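Local atomic coordinates of flagellar basal body protein (Helicobacter pylori, PDB entry 5NPY), a protein that probably builds part of the flagellar hook, the curved extracellular segment that joins the rotary motor to the filament. Residues A[208-213]-A[376-381]; A[221-226]-A[416-421]. All coordinates share one frame; numbering follows the deposited sequence.

Interaction 1 (A[208-213]-A[376-381]). With 144 (tris-hydroxymethyl-methyl-ammonium), chain B.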
loop_
_atom_site.group_PDB
_atom_site.type_symbol
_atom_site.label_atom_id
_atom_site.label_comp_id
_atom_site.label_asym_id
_atom_site.label_seq_id
_atom_site.Cartn_x
_atom_site.Cartn_y
_atom_site.Cartn_z
ATOM N N VAL A 208 0.233 -24.457 -13.755
ATOM C CA VAL A 208 1.531 -24.368 -13.128
ATOM C C VAL A 208 2.607 -23.939 -14.129
ATOM O O VAL A 208 3.671 -23.467 -13.713
ATOM C CB VAL A 208 1.816 -25.718 -12.440
ATOM C CG1 VAL A 208 2.389 -26.744 -13.432
ATOM C CG2 VAL A 208 2.687 -25.506 -11.215
ATOM N N GLN A 209 2.337 -24.042 -15.441
ATOM C CA GLN A 209 3.283 -23.561 -16.450
ATOM C C GLN A 209 3.598 -22.087 -16.274
ATOM O O GLN A 209 4.664 -21.638 -16.712
ATOM C CB GLN A 209 2.750 -23.800 -17.873
ATOM C CG GLN A 209 1.512 -22.965 -18.234
ATOM C CD GLN A 209 0.201 -23.717 -18.024
ATOM O OE1 GLN A 209 0.096 -24.622 -17.186
ATOM N NE2 GLN A 209 -0.796 -23.355 -18.801
ATOM N N ASP A 210 2.695 -21.335 -15.629
ATOM C CA ASP A 210 2.922 -19.920 -15.341
ATOM C C ASP A 210 4.131 -19.695 -14.443
ATOM O O ASP A 210 4.736 -18.615 -14.487
ATOM C CB ASP A 210 1.689 -19.316 -14.672
ATOM C CG ASP A 210 0.639 -18.860 -15.668
ATOM O OD1 ASP A 210 0.208 -17.685 -15.553
ATOM O OD2 ASP A 210 0.239 -19.665 -16.544
ATOM N N PHE A 211 4.469 -20.678 -13.602
ATOM C CA PHE A 211 5.567 -20.598 -12.645
ATOM C C PHE A 211 6.722 -21.531 -12.976
ATOM O O PHE A 211 7.877 -21.149 -12.782
ATOM C CB PHE A 211 5.056 -20.922 -11.242
ATOM C CG PHE A 211 6.073 -20.691 -10.151
ATOM C CD1 PHE A 211 6.699 -19.462 -10.010
ATOM C CD2 PHE A 211 6.379 -21.694 -9.251
ATOM C CE1 PHE A 211 7.623 -19.245 -8.995
ATOM C CE2 PHE A 211 7.302 -21.482 -8.243
ATOM C CZ PHE A 211 7.917 -20.253 -8.105
ATOM N N PHE A 212 6.429 -22.743 -13.489
ATOM C CA PHE A 212 7.439 -23.765 -13.754
ATOM C C PHE A 212 8.189 -23.559 -15.074
ATOM O O PHE A 212 9.266 -24.134 -15.240
ATOM C CB PHE A 212 6.808 -25.176 -13.766
ATOM C CG PHE A 212 6.485 -25.732 -12.388
ATOM C CD1 PHE A 212 6.891 -25.077 -11.238
ATOM C CD2 PHE A 212 5.760 -26.909 -12.251
ATOM C CE1 PHE A 212 6.575 -25.589 -9.965
ATOM C CE2 PHE A 212 5.450 -27.428 -10.994
ATOM C CZ PHE A 212 5.859 -26.761 -9.847
ATOM N N LEU A 213 7.646 -22.787 -16.014
ATOM C CA LEU A 213 8.316 -22.469 -17.269
ATOM C C LEU A 213 8.957 -21.084 -17.219
ATOM O O LEU A 213 8.485 -20.184 -16.516
ATOM C CB LEU A 213 7.336 -22.529 -18.444
ATOM C CG LEU A 213 6.735 -23.937 -18.595
ATOM C CD1 LEU A 213 5.762 -24.076 -19.791
ATOM C CD2 LEU A 213 7.825 -25.012 -18.656
ATOM N N GLU A 376 2.457 -10.571 -9.312
ATOM C CA GLU A 376 1.820 -11.869 -9.426
ATOM C C GLU A 376 2.430 -12.823 -8.402
ATOM O O GLU A 376 3.650 -12.849 -8.218
ATOM C CB GLU A 376 1.999 -12.410 -10.820
ATOM C CG GLU A 376 1.697 -11.412 -11.925
ATOM C CD GLU A 376 1.744 -12.108 -13.265
ATOM O OE1 GLU A 376 2.676 -11.860 -14.049
ATOM O OE2 GLU A 376 0.884 -12.984 -13.492
ATOM N N TYR A 377 1.579 -13.622 -7.763
ATOM C CA TYR A 377 1.932 -14.436 -6.601
ATOM C C TYR A 377 1.686 -15.905 -6.919
ATOM O O TYR A 377 0.611 -16.272 -7.423
ATOM C CB TYR A 377 1.099 -14.021 -5.366
ATOM C CG TYR A 377 1.099 -12.519 -5.034
ATOM C CD1 TYR A 377 1.724 -12.037 -3.878
ATOM C CD2 TYR A 377 0.457 -11.587 -5.871
ATOM C CE1 TYR A 377 1.733 -10.661 -3.565
ATOM C CE2 TYR A 377 0.444 -10.233 -5.558
ATOM C CZ TYR A 377 1.097 -9.767 -4.404
ATOM O OH TYR A 377 1.110 -8.412 -4.089
ATOM N N TYR A 378 2.671 -16.745 -6.616
ATOM C CA TYR A 378 2.573 -18.182 -6.820
ATOM C C TYR A 378 2.922 -18.853 -5.505
ATOM O O TYR A 378 3.988 -18.581 -4.946
ATOM C CB TYR A 378 3.517 -18.653 -7.927
ATOM C CG TYR A 378 3.420 -17.861 -9.222
ATOM C CD1 TYR A 378 4.282 -16.801 -9.488
ATOM C CD2 TYR A 378 2.485 -18.183 -10.179
ATOM C CE1 TYR A 378 4.195 -16.071 -10.678
ATOM C CE2 TYR A 378 2.380 -17.461 -11.352
ATOM C CZ TYR A 378 3.236 -16.409 -11.594
ATOM O OH TYR A 378 3.125 -15.704 -12.762
ATOM N N MET A 379 2.037 -19.727 -5.007
ATOM C CA MET A 379 2.258 -20.386 -3.714
ATOM C C MET A 379 3.171 -21.586 -3.857
ATOM O O MET A 379 2.967 -22.435 -4.725
ATOM C CB MET A 379 0.956 -20.840 -3.074
ATOM C CG MET A 379 1.126 -21.242 -1.610
ATOM S SD MET A 379 -0.522 -21.473 -0.859
ATOM C CE MET A 379 -0.670 -23.242 -0.903
ATOM N N THR A 380 4.155 -21.680 -2.974
ATOM C CA THR A 380 5.202 -22.676 -3.119
ATOM C C THR A 380 5.285 -23.637 -1.954
ATOM O O THR A 380 5.831 -24.733 -2.120
ATOM C CB THR A 380 6.576 -21.993 -3.280
ATOM O OG1 THR A 380 6.820 -21.150 -2.132
ATOM C CG2 THR A 380 6.614 -21.140 -4.546
ATOM N N ASN A 381 4.790 -23.251 -0.789
ATOM C CA ASN A 381 4.904 -24.050 0.414
ATOM C C ASN A 381 3.692 -23.793 1.291
ATOM O O ASN A 381 3.297 -22.640 1.481
ATOM C CB ASN A 381 6.175 -23.727 1.212
ATOM C CG ASN A 381 6.475 -24.778 2.244
ATOM O OD1 ASN A 381 6.856 -25.894 1.906
ATOM N ND2 ASN A 381 6.265 -24.445 3.507
HETATM C C1 144 B . 12.071 -22.227 -0.532
HETATM N N 144 B . 10.870 -22.133 -1.362
HETATM C C2 144 B . 10.805 -23.283 -2.265
HETATM O O2 144 B . 11.629 -23.162 -3.399
HETATM C C3 144 B . 10.900 -20.907 -2.152
HETATM O O3 144 B . 9.606 -20.578 -2.605
HETATM C C4 144 B . 9.619 -22.120 -0.586
HETATM O O4 144 B . 9.686 -22.270 0.815
HETATM O O HOH W 1 6.247 -16.377 -14.129
#

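Interaction 2 (A[221-226]-A[416-421]). With 144 (tris-hydroxymethyl-methyl-ammonium), chain B.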
loop_
_atom_site.group_PDB
_atom_site.type_symbol
_atom_site.label_atom_id
_atom_site.label_comp_id
_atom_site.label_asym_id
_atom_site.label_seq_id
_atom_site.Cartn_x
_atom_site.Cartn_y
_atom_site.Cartn_z
ATOM N N LYS A 221 13.858 -26.384 -13.501
ATOM C CA LYS A 221 13.952 -27.659 -12.794
ATOM C C LYS A 221 13.745 -27.503 -11.288
ATOM O O LYS A 221 12.978 -28.255 -10.666
ATOM C CB LYS A 221 15.312 -28.288 -13.107
ATOM C CG LYS A 221 15.605 -29.639 -12.453
ATOM C CD LYS A 221 17.018 -30.109 -12.839
ATOM C CE LYS A 221 17.474 -31.329 -12.044
ATOM N NZ LYS A 221 16.686 -32.551 -12.378
ATOM N N GLU A 222 14.388 -26.496 -10.698
ATOM C CA GLU A 222 14.419 -26.337 -9.247
ATOM C C GLU A 222 13.096 -25.824 -8.677
ATOM O O GLU A 222 12.804 -26.060 -7.502
ATOM C CB GLU A 222 15.566 -25.402 -8.852
ATOM C CG GLU A 222 15.708 -24.162 -9.709
ATOM C CD GLU A 222 16.450 -24.398 -11.034
ATOM O OE1 GLU A 222 17.435 -23.676 -11.307
ATOM O OE2 GLU A 222 16.060 -25.272 -11.835
ATOM N N ARG A 223 12.303 -25.090 -9.458
ATOM C CA ARG A 223 10.969 -24.758 -8.977
ATOM C C ARG A 223 10.111 -26.007 -8.886
ATOM O O ARG A 223 9.385 -26.200 -7.901
ATOM C CB ARG A 223 10.290 -23.704 -9.865
ATOM C CG ARG A 223 10.961 -22.330 -9.854
ATOM C CD ARG A 223 10.261 -21.355 -10.741
ATOM N NE ARG A 223 10.749 -19.990 -10.459
ATOM C CZ ARG A 223 10.355 -18.900 -11.097
ATOM N NH1 ARG A 223 9.424 -18.989 -12.038
ATOM N NH2 ARG A 223 10.910 -17.743 -10.799
ATOM N N PHE A 224 10.194 -26.868 -9.900
ATOM C CA PHE A 224 9.489 -28.143 -9.855
ATOM C C PHE A 224 9.927 -28.979 -8.646
ATOM O O PHE A 224 9.082 -29.520 -7.918
ATOM C CB PHE A 224 9.706 -28.868 -11.189
ATOM C CG PHE A 224 9.440 -30.346 -11.150
ATOM C CD1 PHE A 224 8.142 -30.834 -11.103
ATOM C CD2 PHE A 224 10.489 -31.251 -11.202
ATOM C CE1 PHE A 224 7.884 -32.196 -11.088
ATOM C CE2 PHE A 224 10.249 -32.623 -11.186
ATOM C CZ PHE A 224 8.943 -33.102 -11.130
ATOM N N LEU A 225 11.231 -29.035 -8.362
ATOM C CA LEU A 225 11.679 -29.922 -7.292
ATOM C C LEU A 225 11.212 -29.439 -5.926
ATOM O O LEU A 225 10.843 -30.263 -5.073
ATOM C CB LEU A 225 13.200 -30.084 -7.308
ATOM C CG LEU A 225 13.707 -30.902 -8.498
ATOM C CD1 LEU A 225 15.215 -31.098 -8.427
ATOM C CD2 LEU A 225 12.961 -32.240 -8.604
ATOM N N ASN A 226 11.200 -28.111 -5.711
ATOM C CA ASN A 226 10.957 -27.501 -4.408
ATOM C C ASN A 226 9.495 -27.107 -4.169
ATOM O O ASN A 226 9.209 -26.456 -3.160
ATOM C CB ASN A 226 11.851 -26.265 -4.218
ATOM C CG ASN A 226 13.343 -26.610 -4.236
ATOM O OD1 ASN A 226 13.726 -27.780 -4.111
ATOM N ND2 ASN A 226 14.190 -25.586 -4.388
ATOM N N PRO A 416 11.104 -8.306 -14.637
ATOM C CA PRO A 416 10.509 -8.668 -13.339
ATOM C C PRO A 416 11.559 -8.852 -12.247
ATOM O O PRO A 416 12.669 -9.327 -12.497
ATOM C CB PRO A 416 9.764 -9.977 -13.633
ATOM C CG PRO A 416 10.323 -10.469 -14.965
ATOM C CD PRO A 416 10.709 -9.227 -15.716
ATOM N N THR A 417 11.186 -8.453 -11.025
ATOM C CA THR A 417 11.971 -8.660 -9.813
ATOM C C THR A 417 11.268 -9.688 -8.922
ATOM O O THR A 417 10.113 -9.485 -8.515
ATOM C CB THR A 417 12.161 -7.352 -9.042
ATOM O OG1 THR A 417 12.682 -6.334 -9.911
ATOM C CG2 THR A 417 13.132 -7.575 -7.869
ATOM N N TRP A 418 11.975 -10.766 -8.591
ATOM C CA TRP A 418 11.420 -11.863 -7.809
ATOM C C TRP A 418 11.782 -11.712 -6.339
ATOM O O TRP A 418 12.904 -11.348 -5.992
ATOM C CB TRP A 418 11.896 -13.229 -8.328
ATOM C CG TRP A 418 11.265 -13.606 -9.628
ATOM C CD1 TRP A 418 11.695 -13.250 -10.855
ATOM C CD2 TRP A 418 10.063 -14.375 -9.835
ATOM N NE1 TRP A 418 10.871 -13.749 -11.817
ATOM C CE2 TRP A 418 9.853 -14.443 -11.225
ATOM C CE3 TRP A 418 9.165 -15.028 -8.986
ATOM C CZ2 TRP A 418 8.777 -15.135 -11.798
ATOM C CZ3 TRP A 418 8.090 -15.713 -9.553
ATOM C CH2 TRP A 418 7.909 -15.762 -10.943
ATOM N N GLU A 419 10.812 -11.996 -5.480
ATOM C CA GLU A 419 10.979 -11.898 -4.044
ATOM C C GLU A 419 10.208 -13.050 -3.415
ATOM O O GLU A 419 9.134 -13.425 -3.904
ATOM C CB GLU A 419 10.481 -10.530 -3.562
ATOM C CG GLU A 419 10.807 -10.193 -2.142
ATOM C CD GLU A 419 12.305 -10.140 -1.917
ATOM O OE1 GLU A 419 13.011 -9.487 -2.725
ATOM O OE2 GLU A 419 12.774 -10.787 -0.953
ATOM N N ILE A 420 10.762 -13.647 -2.363
ATOM C CA ILE A 420 10.100 -14.758 -1.685
ATOM C C ILE A 420 9.489 -14.238 -0.395
ATOM O O ILE A 420 10.144 -13.523 0.376
ATOM C CB ILE A 420 11.054 -15.931 -1.413
ATOM C CG1 ILE A 420 11.629 -16.475 -2.733
ATOM C CG2 ILE A 420 10.320 -17.050 -0.685
ATOM C CD1 ILE A 420 12.668 -17.544 -2.545
ATOM N N VAL A 421 8.231 -14.596 -0.167
ATOM C CA VAL A 421 7.397 -14.053 0.897
ATOM C C VAL A 421 6.932 -15.192 1.794
ATOM O O VAL A 421 6.589 -16.263 1.288
ATOM C CB VAL A 421 6.209 -13.313 0.259
ATOM C CG1 VAL A 421 5.045 -13.289 1.133
ATOM C CG2 VAL A 421 6.615 -11.945 -0.180
HETATM C C1 144 B . 12.071 -22.227 -0.532
HETATM N N 144 B . 10.870 -22.133 -1.362
HETATM C C2 144 B . 10.805 -23.283 -2.265
HETATM O O2 144 B . 11.629 -23.162 -3.399
HETATM C C3 144 B . 10.900 -20.907 -2.152
HETATM O O3 144 B . 9.606 -20.578 -2.605
HETATM C C4 144 B . 9.619 -22.120 -0.586
HETATM O O4 144 B . 9.686 -22.270 0.815
#

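Interaction 1 (A[208-213]-A[376-381])
The rings of F211 and Y378 lie nearly parallel, planes at 21°, but are so strongly offset that little of one ring lies over the other, their centroids 5.1 Å from each other. What fills the offset is a reciprocal pair of CH-pi contacts: F211 CB sits over a face of the Y378 ring, 4.2 Å from its centroid, and Y378 CB sits over a face of the F211 ring at 4.1 Å. The rings come closest where F211 CD1 meets Y378 CD1 (3.6 Å). F211 reaches the strand because its CG is anti to the backbone N (chi1 -172°). Further apolar packing flanks this pair: T380 CG2 lies 3.8 Å from F211 CE2, and D210 CB rests obliquely against Y378 CE2. The contact sets the short helix 209-212 on strand 370-381 of an antiparallel sheet; I354 of the neighbouring strand 346-364 touches the side chains of both F211 and Y378. At T380 the pairing with strand 396-406 is interrupted by a classic beta bulge, T380 and N381 both standing opposite T397. Among the polar contacts, a water donates to D210 O at 2.7 Å and makes a weak hydrogen bond with Y378 OH. T380 OG1 donates to O3 of the bound tris-hydroxymethyl-methyl-ammonium (2.9 Å) and is also hydrogen-bonded to T397, while N381 places its CB near O4 of the same ligand and accepts a hydrogen bond at OD1 from R393 NE.

Interaction 2 (A[221-226]-A[416-421])
W418 meets R223 through the face of its indole, in the one direct contact between strand residues 416-421 and helix 221-226. R223 NH2 hovers 3.3 Å above the ring plane, over its centre, and comes within 3.5 Å of W418 CE2. The guanidinium does not lie flat on the indole: the two planes are 57° apart, and it is an edge of the arginine group that dips toward the ring, while its NH1 is hydrogen-bonded to F211 O. With CZ 4.1 Å from the centroid of the six-membered ring of W418 and 16° off the normal, this is a cation-pi interaction. Extended from CG to NE, the arginine side chain reaches across to the strand, whose nearest CA, that of I420, is 12.4 Å from R223 CA. Strand 411-423 is paired antiparallel with strand 396-406, to which T417 and E419 hold by backbone hydrogen bonds with S402 and V400, and K401 there packs against the W418 side chain. Two residues beyond W418, I420 turns its CD1 to the bound tris-hydroxymethyl-methyl-ammonium, 3.8 Å from ligand C3. Across from it, N226 on the helix brings CB to 3.2 Å from ligand O2, a close approach without a hydrogen bond.

In the fold
Interactions 1 and 2 have centres about 8 Å apart and touch directly. R223 ties them together: its NH1 lies 2.8 Å from F211 O, a probable hydrogen bond that would hold the guanidinium in position over W418. The indole in turn packs on both aromatics of interaction 1, with W418 CZ3 3.6 Å from F211 CE1 and W418 CH2 3.7 Å from Y378 CE1. Both helices, consecutive in the chain, reach the same antiparallel sheet, 221-226 through the R223 side chain. The tris-hydroxymethyl-methyl-ammonium is shared as well: T380 and N381 from interaction 1 and N226 and I420 from interaction 2 line its pocket, which R393, T397 and E399 complete, E399 by a hydrogen bond.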